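PDB 3K6O: NigD-like protein from Bacteroides vulgatus ATCC 8482, which is of unknown function and, as a NigD-like protein, pairs an N-terminal OB domain with a C-terminal beta sandwich domain. Local coordinates for residues 99-111 and 150-162. Residues are numbered along the deposited sequence; the frame is centred on the assembly and turned at random. Where two conformers were deposited one is given.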
loop_
_atom_site.group_PDB
_atom_site.type_symbol
_atom_site.label_atom_id
_atom_site.label_comp_id
_atom_site.label_asym_id
_atom_site.label_seq_id
_atom_site.Cartn_x
_atom_site.Cartn_y
_atom_site.Cartn_z
ATOM N N ASP A 99 20.261 13.348 2.149
ATOM C CA ASP A 99 21.053 12.848 1.052
ATOM C C ASP A 99 20.831 11.352 0.844
ATOM O O ASP A 99 20.728 10.882 -0.305
ATOM C CB ASP A 99 22.535 13.151 1.254
ATOM C CG ASP A 99 23.349 12.864 0.014
ATOM O OD1 ASP A 99 23.212 13.619 -0.973
ATOM O OD2 ASP A 99 24.124 11.891 0.023
ATOM N N SER A 100 20.755 10.601 1.934
ATOM C CA SER A 100 20.572 9.154 1.820
ATOM C C SER A 100 19.129 8.803 1.433
ATOM O O SER A 100 18.891 7.759 0.856
ATOM C CB SER A 100 21.017 8.421 3.101
ATOM O OG SER A 100 20.684 9.150 4.260
ATOM N N ILE A 101 18.163 9.673 1.739
ATOM C CA ILE A 101 16.791 9.412 1.319
ATOM C C ILE A 101 16.587 9.700 -0.193
ATOM O O ILE A 101 15.903 8.944 -0.900
ATOM C CB ILE A 101 15.770 10.205 2.169
ATOM C CG1 ILE A 101 15.658 9.634 3.592
ATOM C CG2 ILE A 101 14.386 10.182 1.530
ATOM C CD1 ILE A 101 14.871 10.546 4.546
ATOM N N GLY A 102 17.200 10.763 -0.691
ATOM C CA GLY A 102 17.201 11.053 -2.114
ATOM C C GLY A 102 15.868 11.643 -2.586
ATOM O O GLY A 102 14.965 11.882 -1.799
ATOM N N ASN A 103 15.788 11.918 -3.885
ATOM C CA ASN A 103 14.559 12.318 -4.518
ATOM C C ASN A 103 14.676 12.091 -6.020
ATOM O O ASN A 103 14.411 12.971 -6.824
ATOM C CB ASN A 103 14.252 13.780 -4.225
ATOM C CG ASN A 103 12.839 14.155 -4.615
ATOM O OD1 ASN A 103 11.924 13.291 -4.675
ATOM N ND2 ASN A 103 12.641 15.443 -4.907
HETATM N N MSE A 104 15.066 10.885 -6.385
HETATM C CA MSE A 104 15.216 10.505 -7.774
HETATM C C MSE A 104 13.877 10.239 -8.467
HETATM O O MSE A 104 12.862 9.910 -7.830
HETATM C CB MSE A 104 16.097 9.273 -7.832
HETATM C CG MSE A 104 17.532 9.539 -7.301
HETATM SE SE MSE A 104 18.590 7.961 -7.507
HETATM C CE MSE A 104 19.150 8.239 -9.391
ATOM N N LYS A 105 13.862 10.422 -9.779
ATOM C CA LYS A 105 12.644 10.263 -10.544
ATOM C C LYS A 105 12.165 8.808 -10.485
ATOM O O LYS A 105 12.960 7.878 -10.635
ATOM C CB LYS A 105 12.865 10.711 -11.998
ATOM C CG LYS A 105 13.119 12.234 -12.123
ATOM C CD LYS A 105 12.956 12.758 -13.558
ATOM C CE LYS A 105 12.893 14.328 -13.600
ATOM N NZ LYS A 105 11.720 14.899 -12.801
ATOM N N VAL A 106 10.864 8.637 -10.278
ATOM C CA VAL A 106 10.236 7.321 -10.186
ATOM C C VAL A 106 8.945 7.320 -11.027
ATOM O O VAL A 106 8.275 8.353 -11.155
ATOM C CB VAL A 106 9.890 6.957 -8.725
ATOM C CG1 VAL A 106 8.850 7.944 -8.114
ATOM C CG2 VAL A 106 9.352 5.512 -8.614
ATOM N N GLN A 107 8.623 6.160 -11.599
ATOM C CA GLN A 107 7.382 5.955 -12.357
ATOM C C GLN A 107 6.314 5.357 -11.471
ATOM O O GLN A 107 6.458 4.231 -11.013
ATOM C CB GLN A 107 7.639 5.028 -13.551
ATOM C CG GLN A 107 6.404 4.773 -14.420
ATOM C CD GLN A 107 6.699 3.900 -15.635
ATOM O OE1 GLN A 107 7.845 3.499 -15.881
ATOM N NE2 GLN A 107 5.656 3.600 -16.405
ATOM N N ILE A 108 5.261 6.126 -11.199
ATOM C CA ILE A 108 4.137 5.660 -10.412
ATOM C C ILE A 108 3.059 5.101 -11.336
ATOM O O ILE A 108 2.629 5.781 -12.240
ATOM C CB ILE A 108 3.494 6.778 -9.580
ATOM C CG1 ILE A 108 4.502 7.393 -8.587
ATOM C CG2 ILE A 108 2.264 6.226 -8.796
ATOM C CD1 ILE A 108 5.215 6.368 -7.694
ATOM N N LYS A 109 2.646 3.859 -11.124
ATOM C CA LYS A 109 1.543 3.265 -11.880
ATOM C C LYS A 109 0.201 3.406 -11.148
ATOM O O LYS A 109 -0.810 3.630 -11.777
ATOM C CB LYS A 109 1.838 1.790 -12.200
ATOM C CG LYS A 109 2.915 1.584 -13.252
ATOM C CD LYS A 109 2.742 0.278 -14.020
ATOM C CE LYS A 109 3.498 0.310 -15.336
ATOM N NZ LYS A 109 3.533 -1.023 -16.026
ATOM N N ASP A 110 0.177 3.251 -9.827
ATOM C CA ASP A 110 -1.036 3.517 -9.042
ATOM C C ASP A 110 -0.672 4.108 -7.687
ATOM O O ASP A 110 0.335 3.743 -7.116
ATOM C CB ASP A 110 -1.838 2.237 -8.798
ATOM C CG ASP A 110 -2.440 1.688 -10.047
ATOM O OD1 ASP A 110 -3.482 2.211 -10.463
ATOM O OD2 ASP A 110 -1.865 0.749 -10.618
HETATM N N MSE A 111 -1.484 5.036 -7.194
HETATM C CA MSE A 111 -1.386 5.444 -5.813
HETATM C C MSE A 111 -2.744 5.788 -5.255
HETATM O O MSE A 111 -3.467 6.563 -5.849
HETATM C CB MSE A 111 -0.452 6.637 -5.636
HETATM C CG MSE A 111 -0.371 7.122 -4.126
HETATM SE SE MSE A 111 0.500 8.897 -4.090
HETATM C CE MSE A 111 2.147 8.250 -4.736
ATOM N N ALA A 150 -2.826 16.726 5.396
ATOM C CA ALA A 150 -1.551 16.116 5.675
ATOM C C ALA A 150 -0.664 16.331 4.457
ATOM O O ALA A 150 -1.105 16.104 3.349
ATOM C CB ALA A 150 -1.740 14.613 5.914
ATOM N N HIS A 151 0.590 16.722 4.677
ATOM C CA HIS A 151 1.578 16.839 3.628
ATOM C C HIS A 151 2.765 15.862 3.808
ATOM O O HIS A 151 3.537 15.959 4.775
ATOM C CB HIS A 151 2.087 18.277 3.574
ATOM C CG HIS A 151 1.010 19.280 3.328
ATOM N ND1 HIS A 151 0.799 19.864 2.093
ATOM C CD2 HIS A 151 0.071 19.802 4.159
ATOM C CE1 HIS A 151 -0.210 20.712 2.183
ATOM N NE2 HIS A 151 -0.671 20.694 3.420
ATOM N N LEU A 152 2.877 14.928 2.867
ATOM C CA LEU A 152 3.897 13.866 2.848
ATOM C C LEU A 152 4.604 13.868 1.494
ATOM O O LEU A 152 4.072 14.411 0.472
ATOM C CB LEU A 152 3.241 12.493 3.075
ATOM C CG LEU A 152 2.488 12.337 4.375
ATOM C CD1 LEU A 152 1.711 10.991 4.457
ATOM C CD2 LEU A 152 3.367 12.583 5.606
ATOM N N GLU A 153 5.776 13.230 1.445
ATOM C CA GLU A 153 6.479 13.139 0.173
ATOM C C GLU A 153 6.958 11.744 -0.054
ATOM O O GLU A 153 7.413 11.079 0.865
ATOM C CB GLU A 153 7.655 14.130 0.105
ATOM C CG GLU A 153 7.340 15.554 0.598
ATOM C CD GLU A 153 8.516 16.531 0.401
ATOM O OE1 GLU A 153 9.551 16.087 -0.165
ATOM O OE2 GLU A 153 8.397 17.711 0.831
ATOM N N LEU A 154 6.847 11.290 -1.289
ATOM C CA LEU A 154 7.419 10.021 -1.670
ATOM C C LEU A 154 8.803 10.309 -2.230
ATOM O O LEU A 154 8.946 11.151 -3.096
ATOM C CB LEU A 154 6.606 9.319 -2.750
ATOM C CG LEU A 154 5.452 8.369 -2.459
ATOM C CD1 LEU A 154 4.987 7.871 -3.853
ATOM C CD2 LEU A 154 5.815 7.214 -1.521
ATOM N N ARG A 155 9.796 9.595 -1.727
ATOM C CA ARG A 155 11.178 9.795 -2.089
ATOM C C ARG A 155 11.738 8.461 -2.592
ATOM O O ARG A 155 11.746 7.475 -1.850
ATOM C CB ARG A 155 11.944 10.298 -0.859
ATOM C CG ARG A 155 11.464 11.648 -0.332
ATOM C CD ARG A 155 11.670 12.716 -1.417
ATOM N NE ARG A 155 11.584 14.105 -0.930
ATOM C CZ ARG A 155 12.613 14.908 -0.675
ATOM N NH1 ARG A 155 13.876 14.518 -0.830
ATOM N NH2 ARG A 155 12.369 16.149 -0.313
ATOM N N TYR A 156 12.204 8.438 -3.839
ATOM C CA TYR A 156 12.813 7.243 -4.429
ATOM C C TYR A 156 14.334 7.371 -4.489
ATOM O O TYR A 156 14.870 8.430 -4.821
ATOM C CB TYR A 156 12.268 7.006 -5.850
ATOM C CG TYR A 156 12.860 5.808 -6.589
ATOM C CD1 TYR A 156 12.660 4.526 -6.135
ATOM C CD2 TYR A 156 13.635 5.977 -7.748
ATOM C CE1 TYR A 156 13.157 3.432 -6.820
ATOM C CE2 TYR A 156 14.158 4.895 -8.421
ATOM C CZ TYR A 156 13.904 3.621 -7.948
ATOM O OH TYR A 156 14.418 2.533 -8.575
ATOM N N ASN A 157 15.022 6.281 -4.162
ATOM C CA ASN A 157 16.463 6.218 -4.323
ATOM C C ASN A 157 16.800 4.869 -4.952
ATOM O O ASN A 157 16.467 3.835 -4.389
ATOM C CB ASN A 157 17.191 6.409 -2.990
ATOM C CG ASN A 157 18.618 6.875 -3.172
ATOM O OD1 ASN A 157 19.216 6.707 -4.246
ATOM N ND2 ASN A 157 19.180 7.489 -2.131
ATOM N N ASN A 158 17.428 4.882 -6.130
ATOM C CA ASN A 158 17.791 3.618 -6.790
ATOM C C ASN A 158 19.078 3.024 -6.252
ATOM O O ASN A 158 19.434 1.884 -6.585
ATOM C CB ASN A 158 17.824 3.746 -8.307
ATOM C CG ASN A 158 18.908 4.660 -8.806
ATOM O OD1 ASN A 158 19.851 4.999 -8.091
ATOM N ND2 ASN A 158 18.772 5.083 -10.047
ATOM N N ASN A 159 19.767 3.792 -5.405
ATOM C CA ASN A 159 20.941 3.302 -4.717
ATOM C C ASN A 159 21.933 2.729 -5.728
ATOM O O ASN A 159 22.396 1.625 -5.568
ATOM C CB ASN A 159 20.523 2.229 -3.675
ATOM C CG ASN A 159 19.872 2.832 -2.422
ATOM O OD1 ASN A 159 20.078 4.005 -2.107
ATOM N ND2 ASN A 159 19.098 2.026 -1.704
ATOM N N GLY A 160 22.211 3.472 -6.794
ATOM C CA GLY A 160 23.160 3.036 -7.828
ATOM C C GLY A 160 22.625 2.084 -8.896
ATOM O O GLY A 160 23.159 2.038 -10.002
ATOM N N SER A 161 21.582 1.321 -8.576
ATOM C CA SER A 161 20.992 0.375 -9.530
ATOM C C SER A 161 20.261 1.060 -10.687
ATOM O O SER A 161 19.150 1.583 -10.514
ATOM C CB SER A 161 20.023 -0.550 -8.814
ATOM O OG SER A 161 20.719 -1.357 -7.894
ATOM N N GLN A 162 20.902 1.053 -11.852
ATOM C CA GLN A 162 20.395 1.686 -13.060
ATOM C C GLN A 162 19.673 0.675 -13.957
ATOM O O GLN A 162 19.255 1.015 -15.063
ATOM C CB GLN A 162 21.557 2.279 -13.857
ATOM C CG GLN A 162 22.450 3.310 -13.126
ATOM C CD GLN A 162 23.678 3.698 -13.951
ATOM O OE1 GLN A 162 24.239 2.886 -14.695
ATOM N NE2 GLN A 162 24.096 4.944 -13.823
HETATM O O HOH W 1 21.722 8.560 -2.034
HETATM O O HOH W 2 11.671 10.667 -5.559
#
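N157 ND2 is held twice: with CG anti to its backbone N (chi1 -158°), N157 sends ND2 to S100 O (3.0 Å) and, through a water, to D99 O. In the C-terminal beta sandwich domain, this ties the end of strand 149-157 to the last helical turn of helix 98-101. N157 OD1 accepts from N159 N in an Asx turn. The guanidinium of R155 also joins residues 150-162 to residues 99-111: NH1 donates to O of G102, the glycine that follows the helix (3.0 Å, 166° at the hydrogen), in the guanidinium plane but above that of the carbonyl. From the other side of the same group, NE and NH2 both grip E153 OE1, a side-on salt bridge that fixes the guanidinium's rotation, while the N103 amide lies over one face, its plane turned 30° from it. An alanine in place of R155 would probably leave G102 O without its guanidinium donor and the E153 carboxylate without its charged mate. M104 N donates to Y156 O (2.9 Å), and V106 CG2 sits over one face of the Y156 ring, whose hydroxyl bonds N125 on strand 117-125. Across the N158 amide lies the bent selenomethionine side chain of M104, its SE 3.3 Å from N158 OD1.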